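Local coordinates for protein glycoside hydrolase family 61 (Trichoderma reesei QM6a, PDB 5O2X) that probably cleaves crystalline polysaccharides such as cellulose by oxidation, as a copper-dependent lytic polysaccharide monooxygenase of Auxiliary Activity family 9, at residues V32-A37 and T61-H66; G88-Y93 and T127-V132; K113-G118 and N138-K143. All blocks are in the same frame, centred on the assembly; numbering follows the deposited sequence.

In the fold
Interactions 2 and 3 are neighbours in the core of the domain, their centres about 7 Å apart, whereas interaction 1 lies about 23 Å from interaction 2, centre to centre, on the opposite side of the chain's centre. Interaction 1 closes in the loops round helix 53-56 before the other two open. These then interleave along the chain: 88-93, 113-118, 127-132, 138-143. Strands 90-96 and 110-121 are antiparallel neighbours in one sheet, which joins interactions 2 and 3, while strand 139-143 belongs to the other sheet. The two contacts touch directly, through this pairing and Val117 against Ala129 of helix 129-135; interaction 1 ties down loops at a distance.

Interaction 1 of 3, residues V32-A37 and T61-H66; sequences VGWTAA and TNAKGH. With NAG (2-acetamido-2-deoxy-beta-D-glucopyranose), chain B.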
loop_
_atom_site.group_PDB
_atom_site.type_symbol
_atom_site.label_atom_id
_atom_site.label_comp_id
_atom_site.label_asym_id
_atom_site.label_seq_id
_atom_site.Cartn_x
_atom_site.Cartn_y
_atom_site.Cartn_z
ATOM N N VAL A 32 5.172 -5.860 11.718
ATOM C CA VAL A 32 3.967 -5.086 11.433
ATOM C C VAL A 32 3.404 -5.353 10.070
ATOM O O VAL A 32 2.260 -4.991 9.799
ATOM C CB VAL A 32 4.239 -3.581 11.633
ATOM C CG1 VAL A 32 4.624 -3.281 13.050
ATOM C CG2 VAL A 32 5.254 -3.047 10.659
ATOM N N GLY A 33 4.183 -5.975 9.165
ATOM C CA GLY A 33 3.709 -6.337 7.841
ATOM C C GLY A 33 3.053 -7.693 7.836
ATOM O O GLY A 33 3.512 -8.616 8.524
ATOM N N TRP A 34 1.964 -7.831 7.067
ATOM C CA TRP A 34 1.262 -9.115 6.988
ATOM C C TRP A 34 2.141 -10.195 6.352
ATOM O O TRP A 34 2.996 -9.941 5.511
ATOM C CB TRP A 34 -0.028 -8.938 6.209
ATOM C CG TRP A 34 -1.129 -8.256 7.011
ATOM C CD1 TRP A 34 -1.001 -7.182 7.843
ATOM C CD2 TRP A 34 -2.485 -8.698 7.097
ATOM N NE1 TRP A 34 -2.219 -6.924 8.442
ATOM C CE2 TRP A 34 -3.136 -7.859 8.031
ATOM C CE3 TRP A 34 -3.197 -9.771 6.549
ATOM C CZ2 TRP A 34 -4.452 -8.050 8.428
ATOM C CZ3 TRP A 34 -4.512 -9.937 6.940
ATOM C CH2 TRP A 34 -5.116 -9.110 7.871
ATOM N N THR A 35 1.897 -11.430 6.787
ATOM C CA THR A 35 2.539 -12.574 6.139
ATOM C C THR A 35 1.864 -12.833 4.804
ATOM O O THR A 35 0.643 -12.835 4.754
ATOM C CB THR A 35 2.396 -13.802 7.039
ATOM O OG1 THR A 35 3.043 -13.512 8.291
ATOM C CG2 THR A 35 2.983 -15.058 6.418
ATOM N N ALA A 36 2.623 -12.992 3.736
ATOM C CA ALA A 36 2.043 -13.239 2.422
ATOM C C ALA A 36 2.986 -14.123 1.614
ATOM O O ALA A 36 4.165 -14.287 1.937
ATOM C CB ALA A 36 1.727 -11.946 1.693
ATOM N N ALA A 37 2.438 -14.671 0.533
ATOM C CA ALA A 37 3.102 -15.718 -0.238
ATOM C C ALA A 37 3.718 -15.203 -1.547
ATOM O O ALA A 37 3.919 -15.991 -2.478
ATOM C CB ALA A 37 2.165 -16.883 -0.464
ATOM N N THR A 61 -1.964 -13.562 5.729
ATOM C CA THR A 61 -2.464 -13.737 7.085
ATOM C C THR A 61 -1.940 -12.606 7.947
ATOM O O THR A 61 -0.887 -12.002 7.686
ATOM C CB THR A 61 -2.080 -15.132 7.652
ATOM O OG1 THR A 61 -0.666 -15.302 7.599
ATOM C CG2 THR A 61 -2.743 -16.232 6.916
ATOM N N ASN A 62 -2.679 -12.334 9.004
ATOM C CA ASN A 62 -2.498 -11.116 9.769
ATOM C C ASN A 62 -1.080 -10.994 10.310
ATOM O O ASN A 62 -0.538 -11.924 10.915
ATOM C CB ASN A 62 -3.434 -11.090 10.970
ATOM C CG ASN A 62 -4.899 -11.196 10.601
ATOM O OD1 ASN A 62 -5.301 -12.116 9.880
ATOM N ND2 ASN A 62 -5.715 -10.278 11.094
ATOM N N ALA A 63 -0.516 -9.789 10.232
ATOM C CA ALA A 63 0.631 -9.449 11.053
ATOM C C ALA A 63 0.245 -9.618 12.518
ATOM O O ALA A 63 -0.889 -9.310 12.906
ATOM C CB ALA A 63 1.068 -8.006 10.801
ATOM N N LYS A 64 1.197 -10.072 13.337
ATOM C CA LYS A 64 0.914 -10.434 14.731
ATOM C C LYS A 64 1.320 -9.351 15.720
ATOM O O LYS A 64 1.232 -9.543 16.936
ATOM C CB LYS A 64 1.546 -11.801 15.082
ATOM C CG LYS A 64 0.913 -12.965 14.352
ATOM C CD LYS A 64 1.224 -14.325 14.988
ATOM C CE LYS A 64 0.609 -15.466 14.213
ATOM N NZ LYS A 64 1.029 -16.777 14.805
ATOM N N GLY A 65 1.743 -8.202 15.212
ATOM C CA GLY A 65 1.907 -7.011 16.032
ATOM C C GLY A 65 1.608 -5.767 15.201
ATOM O O GLY A 65 1.213 -5.856 14.043
ATOM N N HIS A 66 1.819 -4.600 15.832
ATOM C CA HIS A 66 1.442 -3.346 15.205
ATOM C C HIS A 66 2.413 -2.232 15.555
ATOM O O HIS A 66 3.182 -2.326 16.527
ATOM C CB HIS A 66 0.017 -2.939 15.588
ATOM C CG HIS A 66 -0.196 -2.779 17.048
ATOM N ND1 HIS A 66 -0.669 -3.805 17.825
ATOM C CD2 HIS A 66 0.093 -1.763 17.894
ATOM C CE1 HIS A 66 -0.700 -3.414 19.088
ATOM N NE2 HIS A 66 -0.241 -2.181 19.168
HETATM C C1 NAG B . -1.641 -20.248 -1.407
HETATM C C2 NAG B . -0.390 -20.925 -1.963
HETATM C C3 NAG B . -0.846 -22.085 -2.858
HETATM C C4 NAG B . -1.783 -23.018 -2.146
HETATM C C5 NAG B . -2.924 -22.256 -1.520
HETATM C C6 NAG B . -3.866 -23.106 -0.637
HETATM C C7 NAG B . 1.643 -19.785 -2.716
HETATM C C8 NAG B . 2.244 -18.841 -3.718
HETATM N N2 NAG B . 0.353 -19.975 -2.786
HETATM O O3 NAG B . 0.322 -22.818 -3.301
HETATM O O4 NAG B . -2.282 -24.022 -3.040
HETATM O O5 NAG B . -2.408 -21.226 -0.697
HETATM O O6 NAG B . -3.135 -23.931 0.248
HETATM O O7 NAG B . 2.335 -20.337 -1.879
#
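Trp34 lays its indole against the backbone of Thr61, Asn62 and Ala63. Its CB starts 3.5 Å from Thr61 O. A chi1 of -76° sets CG anti to the carbonyl carbon, 3.6 Å from Ala63 N, which stands above the indole plane toward the rim; beyond it CD1 is 3.7 Å from Ala63 CB. Further out, CE3 meets Thr61 C obliquely at 3.4 Å. Asn62 CA then sits squarely over the six-membered ring in a CH-pi contact, 3.4 Å from its centroid and 7° off the normal. At the tip, CH2 lies 3.4 Å from Asn62 CG, and the amide runs beside the indole with the planes 26° apart. Asn62 ND2 is held by the carbonyls of Cys101 and Val104, and Trp34 NE1 by Asn179 OD1. An alanine in place of Trp34 would probably leave Asn179 OD1 without this donor and open a gap beside Asn62 CA. Beside the ring, Thr35 and Thr61 exchange two backbone hydrogen bonds, the one from Thr61 N to Thr35 O being 2.9 Å long. This single antiparallel bridge joins the loops that flank helix 53-56, part of the long loops that decorate the beta-sandwich of AA9 enzymes.

Interaction 2 of 3, residues G88-Y93 and T127-V132; sequences GPIVDY and TWASDV. With MAN (alpha-D-mannopyranose), chain L; SO4 (sulfate ion), chain U.
Ser130 and Gly88 are joined by two hydrogen bonds running in opposite directions. Gly88 N donates to Ser130 OG over 3.0 Å, with an N-H...O angle of 155°, and Ser130 N returns a bond of 3.0 Å to Gly88 O, arriving nearly along the C=O axis. The hydroxyl can take part because chi1 of 55° sets OG between the backbone N and the carbonyl carbon, close to the serine's own N-H. Ser130 OG also makes a weak hydrogen bond with the carbonyl of His86, a copper ligand; the serine side chain lies about 11 Å from the metal. Gly88 has no side chain, and a CB there would run into Pro89 CD.

At the start of the helix that begins at Ala129, two N-H groups find acceptors. Trp128 occupies the N-cap, and its N-H is taken by Asp131 OD2 at 2.8 Å through the anti lone pair, the half of a capping box that comes from the third helical residue; Gly88 O serves the N-H of Ser130 from outside the helix. The helix end would probably favour the charged form of Asp131.

On one flank, Trp128 directs its CB toward Gly88, 3.5 Å from Gly88 O, and its ring continues beside Pro89, the two side chains pointing the same way with CE3 4.1 Å from Pro89 CD. The indole NE1 bonds to Pro125 O, while Tyr217 meets the ring edge-to-face. On the other flank, Ile90 and Ala129 point their CB atoms at each other's segment: Ile90 CG1 touches Ala129 CB at 3.8 Å, and CD1 of the isoleucine extends onto the Ala129 carbonyl, 3.8 Å from its O.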
loop_
_atom_site.group_PDB
_atom_site.type_symbol
_atom_site.label_atom_id
_atom_site.label_comp_id
_atom_site.label_asym_id
_atom_site.label_seq_id
_atom_site.Cartn_x
_atom_site.Cartn_y
_atom_site.Cartn_z
ATOM N N GLY A 88 3.650 2.974 -13.148
ATOM C CA GLY A 88 2.271 2.954 -12.745
ATOM C C GLY A 88 1.995 3.785 -11.511
ATOM O O GLY A 88 2.882 4.440 -10.952
ATOM N N PRO A 89 0.728 3.761 -11.071
ATOM C CA PRO A 89 0.278 4.571 -9.940
ATOM C C PRO A 89 0.595 3.928 -8.597
ATOM O O PRO A 89 0.912 2.737 -8.493
ATOM C CB PRO A 89 -1.252 4.588 -10.153
ATOM C CG PRO A 89 -1.546 3.241 -10.745
ATOM C CD PRO A 89 -0.371 3.033 -11.707
ATOM N N ILE A 90 0.465 4.762 -7.561
ATOM C CA ILE A 90 0.661 4.342 -6.174
ATOM C C ILE A 90 -0.528 4.859 -5.372
ATOM O O ILE A 90 -0.929 6.031 -5.525
ATOM C CB ILE A 90 1.991 4.892 -5.603
ATOM C CG1 ILE A 90 3.152 4.259 -6.372
ATOM C CG2 ILE A 90 2.103 4.588 -4.113
ATOM C CD1 ILE A 90 4.517 4.827 -6.031
ATOM N N VAL A 91 -1.106 3.980 -4.541
ATOM C CA VAL A 91 -2.251 4.336 -3.707
ATOM C C VAL A 91 -2.048 3.779 -2.321
ATOM O O VAL A 91 -1.330 2.806 -2.085
ATOM C CB VAL A 91 -3.570 3.768 -4.325
ATOM C CG1 VAL A 91 -3.938 4.495 -5.608
ATOM C CG2 VAL A 91 -3.520 2.266 -4.527
ATOM N N ASP A 92 -2.756 4.407 -1.365
ATOM C CA ASP A 92 -2.748 3.956 0.022
ATOM C C ASP A 92 -4.143 4.019 0.583
ATOM O O ASP A 92 -4.883 4.996 0.338
ATOM C CB ASP A 92 -1.843 4.818 0.921
ATOM C CG ASP A 92 -0.393 4.632 0.560
ATOM O OD1 ASP A 92 0.268 3.733 1.112
ATOM O OD2 ASP A 92 0.131 5.401 -0.315
ATOM N N TYR A 93 -4.482 3.005 1.375
ATOM C CA TYR A 93 -5.772 2.904 2.028
ATOM C C TYR A 93 -5.570 2.587 3.502
ATOM O O TYR A 93 -4.562 2.011 3.919
ATOM C CB TYR A 93 -6.603 1.740 1.464
ATOM C CG TYR A 93 -6.865 1.782 -0.019
ATOM C CD1 TYR A 93 -5.943 1.286 -0.932
ATOM C CD2 TYR A 93 -8.065 2.263 -0.503
ATOM C CE1 TYR A 93 -6.189 1.273 -2.282
ATOM C CE2 TYR A 93 -8.334 2.238 -1.875
ATOM C CZ TYR A 93 -7.406 1.753 -2.758
ATOM O OH TYR A 93 -7.717 1.739 -4.090
ATOM N N THR A 127 5.399 10.000 -17.236
ATOM C CA THR A 127 5.974 9.969 -15.899
ATOM C C THR A 127 4.862 9.658 -14.910
ATOM O O THR A 127 3.793 10.282 -14.976
ATOM C CB THR A 127 6.615 11.324 -15.532
ATOM O OG1 THR A 127 7.631 11.645 -16.468
ATOM C CG2 THR A 127 7.196 11.332 -14.175
ATOM N N TRP A 128 5.130 8.721 -14.016
ATOM C CA TRP A 128 4.141 8.149 -13.108
ATOM C C TRP A 128 4.597 8.330 -11.663
ATOM O O TRP A 128 5.770 8.558 -11.371
ATOM C CB TRP A 128 3.946 6.645 -13.415
ATOM C CG TRP A 128 3.355 6.391 -14.742
ATOM C CD1 TRP A 128 3.991 6.413 -15.935
ATOM C CD2 TRP A 128 1.962 6.174 -15.021
ATOM N NE1 TRP A 128 3.096 6.158 -16.941
ATOM C CE2 TRP A 128 1.845 6.024 -16.406
ATOM C CE3 TRP A 128 0.819 6.060 -14.236
ATOM C CZ2 TRP A 128 0.631 5.827 -17.014
ATOM C CZ3 TRP A 128 -0.387 5.852 -14.847
ATOM C CH2 TRP A 128 -0.476 5.727 -16.227
ATOM N N ALA A 129 3.669 8.066 -10.736
ATOM C CA ALA A 129 4.048 7.953 -9.339
ATOM C C ALA A 129 5.258 7.061 -9.125
ATOM O O ALA A 129 6.134 7.362 -8.323
ATOM C CB ALA A 129 2.878 7.433 -8.521
ATOM N N SER A 130 5.284 5.928 -9.841
ATOM C CA SER A 130 6.407 4.994 -9.701
ATOM C C SER A 130 7.763 5.667 -9.988
ATOM O O SER A 130 8.754 5.297 -9.368
ATOM C CB SER A 130 6.201 3.832 -10.693
ATOM O OG SER A 130 6.037 4.312 -11.999
ATOM N N ASP A 131 7.818 6.608 -10.932
ATOM C CA ASP A 131 9.053 7.313 -11.228
ATOM C C ASP A 131 9.504 8.183 -10.066
ATOM O O ASP A 131 10.708 8.352 -9.839
ATOM C CB ASP A 131 8.908 8.141 -12.490
ATOM C CG ASP A 131 8.649 7.254 -13.704
ATOM O OD1 ASP A 131 9.555 6.417 -13.992
ATOM O OD2 ASP A 131 7.591 7.380 -14.316
ATOM N N VAL A 132 8.550 8.741 -9.318
ATOM C CA VAL A 132 8.873 9.515 -8.117
ATOM C C VAL A 132 9.455 8.567 -7.052
ATOM O O VAL A 132 10.479 8.864 -6.429
ATOM C CB VAL A 132 7.636 10.246 -7.603
ATOM C CG1 VAL A 132 7.956 11.029 -6.347
ATOM C CG2 VAL A 132 7.090 11.177 -8.676
HETATM C C1 MAN L . 2.366 14.455 -3.800
HETATM C C2 MAN L . 2.277 15.895 -4.280
HETATM C C3 MAN L . 2.128 15.970 -5.791
HETATM C C4 MAN L . 3.249 15.215 -6.480
HETATM C C5 MAN L . 3.288 13.783 -5.933
HETATM C C6 MAN L . 4.480 13.011 -6.454
HETATM O O2 MAN L . 3.443 16.597 -3.842
HETATM O O3 MAN L . 2.091 17.342 -6.236
HETATM O O4 MAN L . 3.062 15.119 -7.881
HETATM O O5 MAN L . 3.402 13.780 -4.503
HETATM O O6 MAN L . 5.729 13.650 -6.138
HETATM S S SO4 U . 7.441 13.194 -19.579
HETATM O O1 SO4 U . 8.611 14.030 -19.177
HETATM O O2 SO4 U . 7.444 13.056 -21.049
HETATM O O3 SO4 U . 6.184 13.722 -19.021
HETATM O O4 SO4 U . 7.540 11.850 -19.006
#

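Interaction 3 of 3, residues K113-G118 and N138-K143; sequences KIDGVG and NTWVVK. With MAN (alpha-D-mannopyranose), chain I.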
loop_
_atom_site.group_PDB
_atom_site.type_symbol
_atom_site.label_atom_id
_atom_site.label_comp_id
_atom_site.label_asym_id
_atom_site.label_seq_id
_atom_site.Cartn_x
_atom_site.Cartn_y
_atom_site.Cartn_z
ATOM N N LYS A 113 -9.502 5.382 0.844
ATOM C CA LYS A 113 -8.258 5.795 0.205
ATOM C C LYS A 113 -7.740 7.089 0.802
ATOM O O LYS A 113 -8.458 8.114 0.802
ATOM C CB LYS A 113 -8.496 5.952 -1.300
ATOM C CG LYS A 113 -7.217 6.213 -2.073
ATOM C CD LYS A 113 -7.430 6.456 -3.554
ATOM C CE LYS A 113 -7.674 5.171 -4.333
ATOM N NZ LYS A 113 -8.205 5.492 -5.694
ATOM N N ILE A 114 -6.515 7.058 1.298
ATOM C CA ILE A 114 -5.894 8.253 1.872
ATOM C C ILE A 114 -4.886 8.948 0.964
ATOM O O ILE A 114 -4.595 10.113 1.224
ATOM C CB ILE A 114 -5.298 7.979 3.277
ATOM C CG1 ILE A 114 -4.158 6.979 3.269
ATOM C CG2 ILE A 114 -6.411 7.592 4.242
ATOM C CD1 ILE A 114 -3.376 6.947 4.578
ATOM N N ASP A 115 -4.395 8.302 -0.090
ATOM C CA ASP A 115 -3.633 9.009 -1.112
ATOM C C ASP A 115 -3.705 8.219 -2.390
ATOM O O ASP A 115 -4.145 7.058 -2.442
ATOM C CB ASP A 115 -2.188 9.377 -0.693
ATOM C CG ASP A 115 -1.140 8.310 -0.890
ATOM O OD1 ASP A 115 -1.522 7.130 -1.008
ATOM O OD2 ASP A 115 0.066 8.666 -0.900
ATOM N N GLY A 116 -3.291 8.874 -3.490
ATOM C CA GLY A 116 -3.263 8.205 -4.774
ATOM C C GLY A 116 -2.707 9.133 -5.814
ATOM O O GLY A 116 -3.233 10.232 -6.027
ATOM N N VAL A 117 -1.630 8.681 -6.475
ATOM C CA VAL A 117 -0.989 9.437 -7.552
ATOM C C VAL A 117 -0.877 8.549 -8.757
ATOM O O VAL A 117 -0.487 7.359 -8.641
ATOM C CB VAL A 117 0.409 9.941 -7.111
ATOM C CG1 VAL A 117 1.123 10.689 -8.233
ATOM C CG2 VAL A 117 0.278 10.862 -5.899
ATOM N N GLY A 118 -1.197 9.100 -9.925
ATOM C CA GLY A 118 -1.192 8.350 -11.142
ATOM C C GLY A 118 -0.179 8.847 -12.154
ATOM O O GLY A 118 1.041 8.766 -11.927
ATOM N N ASN A 138 13.522 4.476 -4.017
ATOM C CA ASN A 138 12.566 3.413 -3.859
ATOM C C ASN A 138 11.655 3.570 -2.646
ATOM O O ASN A 138 11.253 2.602 -2.011
ATOM C CB ASN A 138 13.230 2.006 -3.856
ATOM C CG ASN A 138 13.117 1.271 -5.154
ATOM O OD1 ASN A 138 13.148 1.865 -6.247
ATOM N ND2 ASN A 138 12.969 -0.043 -5.043
ATOM N N THR A 139 11.286 4.838 -2.363
ATOM C CA THR A 139 10.425 5.112 -1.232
ATOM C C THR A 139 9.180 5.845 -1.671
ATOM O O THR A 139 9.133 6.527 -2.704
ATOM C CB THR A 139 11.135 5.893 -0.120
ATOM O OG1 THR A 139 11.455 7.226 -0.542
ATOM C CG2 THR A 139 12.374 5.169 0.366
ATOM N N TRP A 140 8.160 5.754 -0.803
ATOM C CA TRP A 140 6.909 6.525 -0.915
ATOM C C TRP A 140 6.559 6.971 0.468
ATOM O O TRP A 140 6.709 6.198 1.432
ATOM C CB TRP A 140 5.782 5.686 -1.508
ATOM C CG TRP A 140 4.566 6.478 -1.839
ATOM C CD1 TRP A 140 3.387 6.563 -1.127
ATOM C CD2 TRP A 140 4.420 7.377 -2.937
ATOM N NE1 TRP A 140 2.527 7.426 -1.730
ATOM C CE2 TRP A 140 3.120 7.961 -2.841
ATOM C CE3 TRP A 140 5.245 7.750 -4.003
ATOM C CZ2 TRP A 140 2.638 8.883 -3.783
ATOM C CZ3 TRP A 140 4.768 8.635 -4.929
ATOM C CH2 TRP A 140 3.498 9.216 -4.809
ATOM N N VAL A 141 6.035 8.204 0.609
ATOM C CA VAL A 141 5.614 8.769 1.889
ATOM C C VAL A 141 4.123 9.000 1.882
ATOM O O VAL A 141 3.601 9.626 0.958
ATOM C CB VAL A 141 6.352 10.096 2.164
ATOM C CG1 VAL A 141 5.874 10.732 3.473
ATOM C CG2 VAL A 141 7.849 9.827 2.223
ATOM N N VAL A 142 3.433 8.514 2.932
ATOM C CA VAL A 142 1.997 8.808 3.152
ATOM C C VAL A 142 1.865 9.457 4.515
ATOM O O VAL A 142 2.592 9.132 5.438
ATOM C CB VAL A 142 1.131 7.519 2.991
ATOM C CG1 VAL A 142 1.302 6.587 4.177
ATOM C CG2 VAL A 142 -0.337 7.850 2.735
ATOM N N LYS A 143 0.871 10.331 4.638
ATOM C CA LYS A 143 0.542 10.956 5.904
ATOM C C LYS A 143 -0.744 10.387 6.480
ATOM O O LYS A 143 -1.772 10.343 5.790
ATOM C CB LYS A 143 0.449 12.466 5.725
ATOM C CG LYS A 143 0.014 13.172 6.994
ATOM C CD LYS A 143 0.098 14.689 6.866
ATOM C CE LYS A 143 -0.799 15.405 7.872
ATOM N NZ LYS A 143 -0.833 16.892 7.665
HETATM C C1 MAN I . -3.013 13.618 -6.434
HETATM C C2 MAN I . -1.789 14.496 -6.666
HETATM C C3 MAN I . -2.191 15.977 -6.827
HETATM C C4 MAN I . -3.262 16.027 -7.939
HETATM C C5 MAN I . -4.475 15.188 -7.567
HETATM C C6 MAN I . -5.612 15.232 -8.605
HETATM O O2 MAN I . -1.146 13.963 -7.845
HETATM O O3 MAN I . -1.076 16.790 -7.180
HETATM O O4 MAN I . -3.698 17.385 -8.115
HETATM O O5 MAN I . -4.016 13.839 -7.392
HETATM O O6 MAN I . -5.327 14.441 -9.767
HETATM O O HOH W 1 1.280 10.880 0.010
#
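Asp115 accepts the indole N-H of Trp140, and this bond anchors the tight part of the contact. Trp140 NE1 lies 2.9 Å from Asp115 OD2 with an N-H...O angle of 160°, the oxygen close to the ring plane and using its syn lone pair. Carboxylate and indole planes are turned 62° apart. The CB of Trp140 points toward strand 113-117, and CG is anti to the backbone N. Next to this bond, Val117 CG2 packs against the edge of the indole, 3.7 Å from Trp140 CZ2. The side chains of Ile114 and Val142 cross at about a right angle, Ile114 CD1 3.7 Å from Val142 CG2 in the conformer of Val142 described, one of two.

The other carboxylate oxygen, Asp115 OD1, comes close to Asp92 OD2, so one of these two acids is likely to carry a proton.

The contact is looser where Val141 points away and the end of Lys143 leads off to a salt bridge with Asp146. There a water stands between the strands, donating to Asp115 OD2 at 2.7 Å and to Val141 O at 2.8 Å. Gly116 O, meanwhile, is 3.4 Å from C1 of a mannose attached to the protein.

Ile114 and Asp115 both face Asp92 in a classic beta bulge, which turns both side chains toward strand 139-143. The two strand segments run at 146° to each other, their axes 7.4 Å apart at closest, and they belong to different sheets of the sandwich: strand 139-143 lies beside strand 74-80, and strand 110-121 beside strand 90-96, whose Ile90 also touches Trp140, while Val117 packs on Ala129 of helix 129-135.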